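Local coordinates for protein peptide amidase (Stenotrophomonas maltophilia, PDB 1M22) that probably hydrolyses amide bonds as a member of the amidase family, with a catalytic site built from two serines and a lysine, at residues 192-196 with 197-201; 278-281 with 282-286. All blocks are in the same frame, centred on the assembly; numbering follows the deposited sequence.

Contact 1: 192-196 with 197-201; sequences CPAAI and NGVVG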
loop_
_atom_site.group_PDB
_atom_site.type_symbol
_atom_site.label_atom_id
_atom_site.label_comp_id
_atom_site.label_asym_id
_atom_site.label_seq_id
_atom_site.Cartn_x
_atom_site.Cartn_y
_atom_site.Cartn_z
ATOM N N CYS A 192 4.632 -4.496 -3.223
ATOM C CA CYS A 192 5.682 -5.418 -2.806
ATOM C C CYS A 192 5.392 -6.030 -1.436
ATOM O O CYS A 192 5.390 -7.255 -1.296
ATOM C CB CYS A 192 7.044 -4.725 -2.801
ATOM S SG CYS A 192 8.404 -5.867 -3.100
ATOM N N PRO A 193 5.151 -5.199 -0.406
ATOM C CA PRO A 193 4.870 -5.837 0.885
ATOM C C PRO A 193 3.558 -6.620 0.862
ATOM O O PRO A 193 3.399 -7.597 1.586
ATOM C CB PRO A 193 4.873 -4.667 1.875
ATOM C CG PRO A 193 4.563 -3.466 1.022
ATOM C CD PRO A 193 5.311 -3.741 -0.257
ATOM N N ALA A 194 2.611 -6.207 0.027
ATOM C CA ALA A 194 1.364 -6.953 -0.048
ATOM C C ALA A 194 1.667 -8.365 -0.567
ATOM O O ALA A 194 1.231 -9.359 0.020
ATOM C CB ALA A 194 0.373 -6.244 -0.966
ATOM N N ALA A 195 2.430 -8.461 -1.652
ATOM C CA ALA A 195 2.766 -9.763 -2.218
ATOM C C ALA A 195 3.602 -10.606 -1.254
ATOM O O ALA A 195 3.355 -11.802 -1.084
ATOM C CB ALA A 195 3.520 -9.582 -3.536
ATOM N N ILE A 196 4.591 -9.969 -0.634
ATOM C CA ILE A 196 5.501 -10.629 0.301
ATOM C C ILE A 196 4.775 -11.212 1.515
ATOM O O ILE A 196 5.211 -12.223 2.084
ATOM C CB ILE A 196 6.598 -9.620 0.741
ATOM C CG1 ILE A 196 7.583 -9.400 -0.413
ATOM C CG2 ILE A 196 7.312 -10.099 2.009
ATOM C CD1 ILE A 196 8.509 -10.569 -0.677
ATOM N N ASN A 197 3.665 -10.589 1.896
ATOM C CA ASN A 197 2.883 -11.043 3.041
ATOM C C ASN A 197 1.555 -11.709 2.664
ATOM O O ASN A 197 0.651 -11.824 3.490
ATOM C CB ASN A 197 2.659 -9.874 4.007
ATOM C CG ASN A 197 3.954 -9.386 4.635
ATOM O OD1 ASN A 197 4.510 -10.037 5.525
ATOM N ND2 ASN A 197 4.452 -8.247 4.167
ATOM N N GLY A 198 1.441 -12.135 1.408
ATOM C CA GLY A 198 0.256 -12.849 0.959
ATOM C C GLY A 198 -1.100 -12.178 0.999
ATOM O O GLY A 198 -2.110 -12.838 1.269
ATOM N N VAL A 199 -1.140 -10.882 0.711
ATOM C CA VAL A 199 -2.401 -10.152 0.705
ATOM C C VAL A 199 -2.547 -9.330 -0.566
ATOM O O VAL A 199 -1.627 -9.260 -1.388
ATOM C CB VAL A 199 -2.536 -9.211 1.938
ATOM C CG1 VAL A 199 -2.518 -10.032 3.220
ATOM C CG2 VAL A 199 -1.418 -8.181 1.947
ATOM N N VAL A 200 -3.720 -8.731 -0.725
ATOM C CA VAL A 200 -4.011 -7.896 -1.880
ATOM C C VAL A 200 -3.555 -6.471 -1.593
ATOM O O VAL A 200 -3.749 -5.949 -0.490
ATOM C CB VAL A 200 -5.531 -7.882 -2.182
ATOM C CG1 VAL A 200 -5.847 -6.871 -3.288
ATOM C CG2 VAL A 200 -6.000 -9.277 -2.580
ATOM N N GLY A 201 -2.932 -5.851 -2.591
ATOM C CA GLY A 201 -2.486 -4.478 -2.466
ATOM C C GLY A 201 -2.857 -3.762 -3.749
ATOM O O GLY A 201 -2.638 -4.295 -4.837
#

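Contact 2: 278-281 with 282-286; sequences LLQT and PLLKY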
loop_
_atom_site.group_PDB
_atom_site.type_symbol
_atom_site.label_atom_id
_atom_site.label_comp_id
_atom_site.label_asym_id
_atom_site.label_seq_id
_atom_site.Cartn_x
_atom_site.Cartn_y
_atom_site.Cartn_z
ATOM N N LEU A 278 1.627 -11.069 -20.652
ATOM C CA LEU A 278 2.471 -11.619 -19.590
ATOM C C LEU A 278 3.879 -11.088 -19.824
ATOM O O LEU A 278 4.534 -11.456 -20.801
ATOM C CB LEU A 278 2.468 -13.148 -19.640
ATOM C CG LEU A 278 3.392 -13.864 -18.647
ATOM C CD1 LEU A 278 3.044 -13.471 -17.216
ATOM C CD2 LEU A 278 3.258 -15.365 -18.841
ATOM N N LEU A 279 4.344 -10.225 -18.927
ATOM C CA LEU A 279 5.655 -9.606 -19.063
ATOM C C LEU A 279 6.829 -10.567 -18.969
ATOM O O LEU A 279 6.967 -11.320 -18.006
ATOM C CB LEU A 279 5.806 -8.481 -18.034
ATOM C CG LEU A 279 4.809 -7.331 -18.210
ATOM C CD1 LEU A 279 4.997 -6.314 -17.100
ATOM C CD2 LEU A 279 5.004 -6.678 -19.570
ATOM N N GLN A 280 7.682 -10.520 -19.988
ATOM C CA GLN A 280 8.854 -11.377 -20.055
ATOM C C GLN A 280 10.067 -10.719 -19.411
ATOM O O GLN A 280 10.612 -9.750 -19.937
ATOM C CB GLN A 280 9.164 -11.707 -21.517
ATOM C CG GLN A 280 8.004 -12.351 -22.252
ATOM C CD GLN A 280 7.622 -13.691 -21.663
ATOM O OE1 GLN A 280 8.395 -14.648 -21.717
ATOM N NE2 GLN A 280 6.426 -13.769 -21.089
ATOM N N THR A 281 10.469 -11.242 -18.257
ATOM C CA THR A 281 11.634 -10.742 -17.538
ATOM C C THR A 281 12.227 -11.932 -16.796
ATOM O O THR A 281 11.588 -12.982 -16.686
ATOM C CB THR A 281 11.278 -9.656 -16.489
ATOM O OG1 THR A 281 10.738 -10.276 -15.316
ATOM C CG2 THR A 281 10.272 -8.665 -17.054
ATOM N N PRO A 282 13.456 -11.786 -16.281
ATOM C CA PRO A 282 14.118 -12.869 -15.548
ATOM C C PRO A 282 13.340 -13.356 -14.325
ATOM O O PRO A 282 13.580 -14.457 -13.833
ATOM C CB PRO A 282 15.461 -12.252 -15.167
ATOM C CG PRO A 282 15.735 -11.334 -16.314
ATOM C CD PRO A 282 14.391 -10.670 -16.514
ATOM N N LEU A 283 12.408 -12.542 -13.840
ATOM C CA LEU A 283 11.625 -12.922 -12.668
ATOM C C LEU A 283 10.788 -14.174 -12.928
ATOM O O LEU A 283 10.425 -14.890 -11.996
ATOM C CB LEU A 283 10.722 -11.760 -12.239
ATOM C CG LEU A 283 10.029 -11.883 -10.879
ATOM C CD1 LEU A 283 11.061 -12.124 -9.782
ATOM C CD2 LEU A 283 9.239 -10.607 -10.596
ATOM N N LEU A 284 10.486 -14.442 -14.197
ATOM C CA LEU A 284 9.704 -15.624 -14.551
ATOM C C LEU A 284 10.493 -16.901 -14.269
ATOM O O LEU A 284 9.909 -17.975 -14.109
ATOM C CB LEU A 284 9.326 -15.596 -16.036
ATOM C CG LEU A 284 8.423 -14.472 -16.547
ATOM C CD1 LEU A 284 8.230 -14.632 -18.050
ATOM C CD2 LEU A 284 7.082 -14.507 -15.831
ATOM N N LYS A 285 11.816 -16.778 -14.208
ATOM C CA LYS A 285 12.680 -17.929 -13.960
ATOM C C LYS A 285 13.218 -17.980 -12.534
ATOM O O LYS A 285 14.108 -18.772 -12.222
ATOM C CB LYS A 285 13.844 -17.936 -14.953
ATOM C CG LYS A 285 13.412 -17.863 -16.412
ATOM C CD LYS A 285 12.363 -18.915 -16.755
ATOM C CE LYS A 285 12.897 -20.332 -16.607
ATOM N NZ LYS A 285 11.855 -21.345 -16.943
ATOM N N TYR A 286 12.678 -17.125 -11.673
ATOM C CA TYR A 286 13.070 -17.085 -10.272
ATOM C C TYR A 286 12.816 -18.485 -9.710
ATOM O O TYR A 286 11.830 -19.131 -10.065
ATOM C CB TYR A 286 12.223 -16.025 -9.559
ATOM C CG TYR A 286 12.476 -15.853 -8.079
ATOM C CD1 TYR A 286 11.795 -16.627 -7.141
ATOM C CD2 TYR A 286 13.359 -14.879 -7.612
ATOM C CE1 TYR A 286 11.980 -16.430 -5.775
ATOM C CE2 TYR A 286 13.554 -14.676 -6.248
ATOM C CZ TYR A 286 12.858 -15.453 -5.337
ATOM O OH TYR A 286 13.022 -15.236 -3.988
#

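Contact 1: 192-196 with 197-201
Pro193 O is gripped twice by Asn197, whose N and ND2 both donate hydrogen bonds to it. The bond from Asn197 N to Pro193 O is 3.0 Å long. The bond from Asn197 ND2 to Pro193 O is 2.9 Å long. The two donors come from opposite faces of the carbonyl plane. CG of Asn197 stands beside its own backbone N (chi1 -66°), which folds the amide back over the last helical turn. ND2 also donates to Pro162 O, so two carbonyls fix the rotation of this buried amide. One residue further along the helix, Ala194 O takes a nearly straight bond from Val199 N (2.9 Å, 175°). A weak bond from Asn197 N also reaches Ala194 O. Gly198 N binds Ala195 O at 3.2 Å, from above the carbonyl plane. The methyl of Ala194 packs against Val199 CG2 (3.9 Å). Helix 167-174 packs against the side chains of Asn197 and Val199. The side chain of Pro193 is about 5 Å from that of Ser189, so this helix lies beside the catalytic nucleophile. The Val199-Ala194 and Gly198-Ala195 bonds form a Schellman motif with Gly198, of positive phi, as C-prime; it ends helix 191-196 ahead of strand 200-203.

Contact 2: 278-281 with 282-286
The Leu284 side chain lies against Leu279 O and the Gln280 amide, turned back toward the chain that leads out of strand 275-279. CG stands beside the backbone N of Leu284 (chi1 -63°), and the extended branch brings CD1 to 3.5 Å from Leu279 O. The same methyl of Leu284 is 3.6 Å from Gln280 NE2. That amide is held by a nearly straight bond of 3.0 Å from Gln280 NE2 to Leu278 O. Leu278 O lies in the plane of the Gln280 amide, while NE2 stands above the carbonyl plane of Leu278. Packing is tight where Thr281 CB meets Pro282 CD at 3.3 Å, shorter than usual van der Waals contact. It is looser at the other methyl of Leu284, where CD2 is 4.4 Å from Leu278 CD1. Ile293 of helix 289-302 touches both of these leucines. The solvent side belongs to Pro282 and Lys285, which are exposed. Thr281 O receives Leu284 N at 3.1 Å. Thr281 OG1 accepts from Leu283 N at 3.2 Å, forming an ST turn, and is also hydrogen-bonded to Gly433 O. The turn begins the beta-alpha-beta unit of strand 275-279, helix 289-302 and the parallel neighbouring strand 306-310.

Contact 1 precedes contact 2 in the sequence. Their centres are 18 Å apart and their nearest atoms about 7 Å, so they do not touch. Both are joined to one mixed sheet of eleven strands. Contact 1 leads into strand 200-203, in the interior of the sheet. Contact 2 leaves strand 275-279, next to the outermost strand 306-310. Strands 446-454, 457-464 and 412-416 lie between them in the sheet. Contact 1 is buried beside the catalytic serines, whereas contact 2 is partly buried and lies away from the catalytic residues. The shared sheet thus joins the active-site region to a peripheral loop.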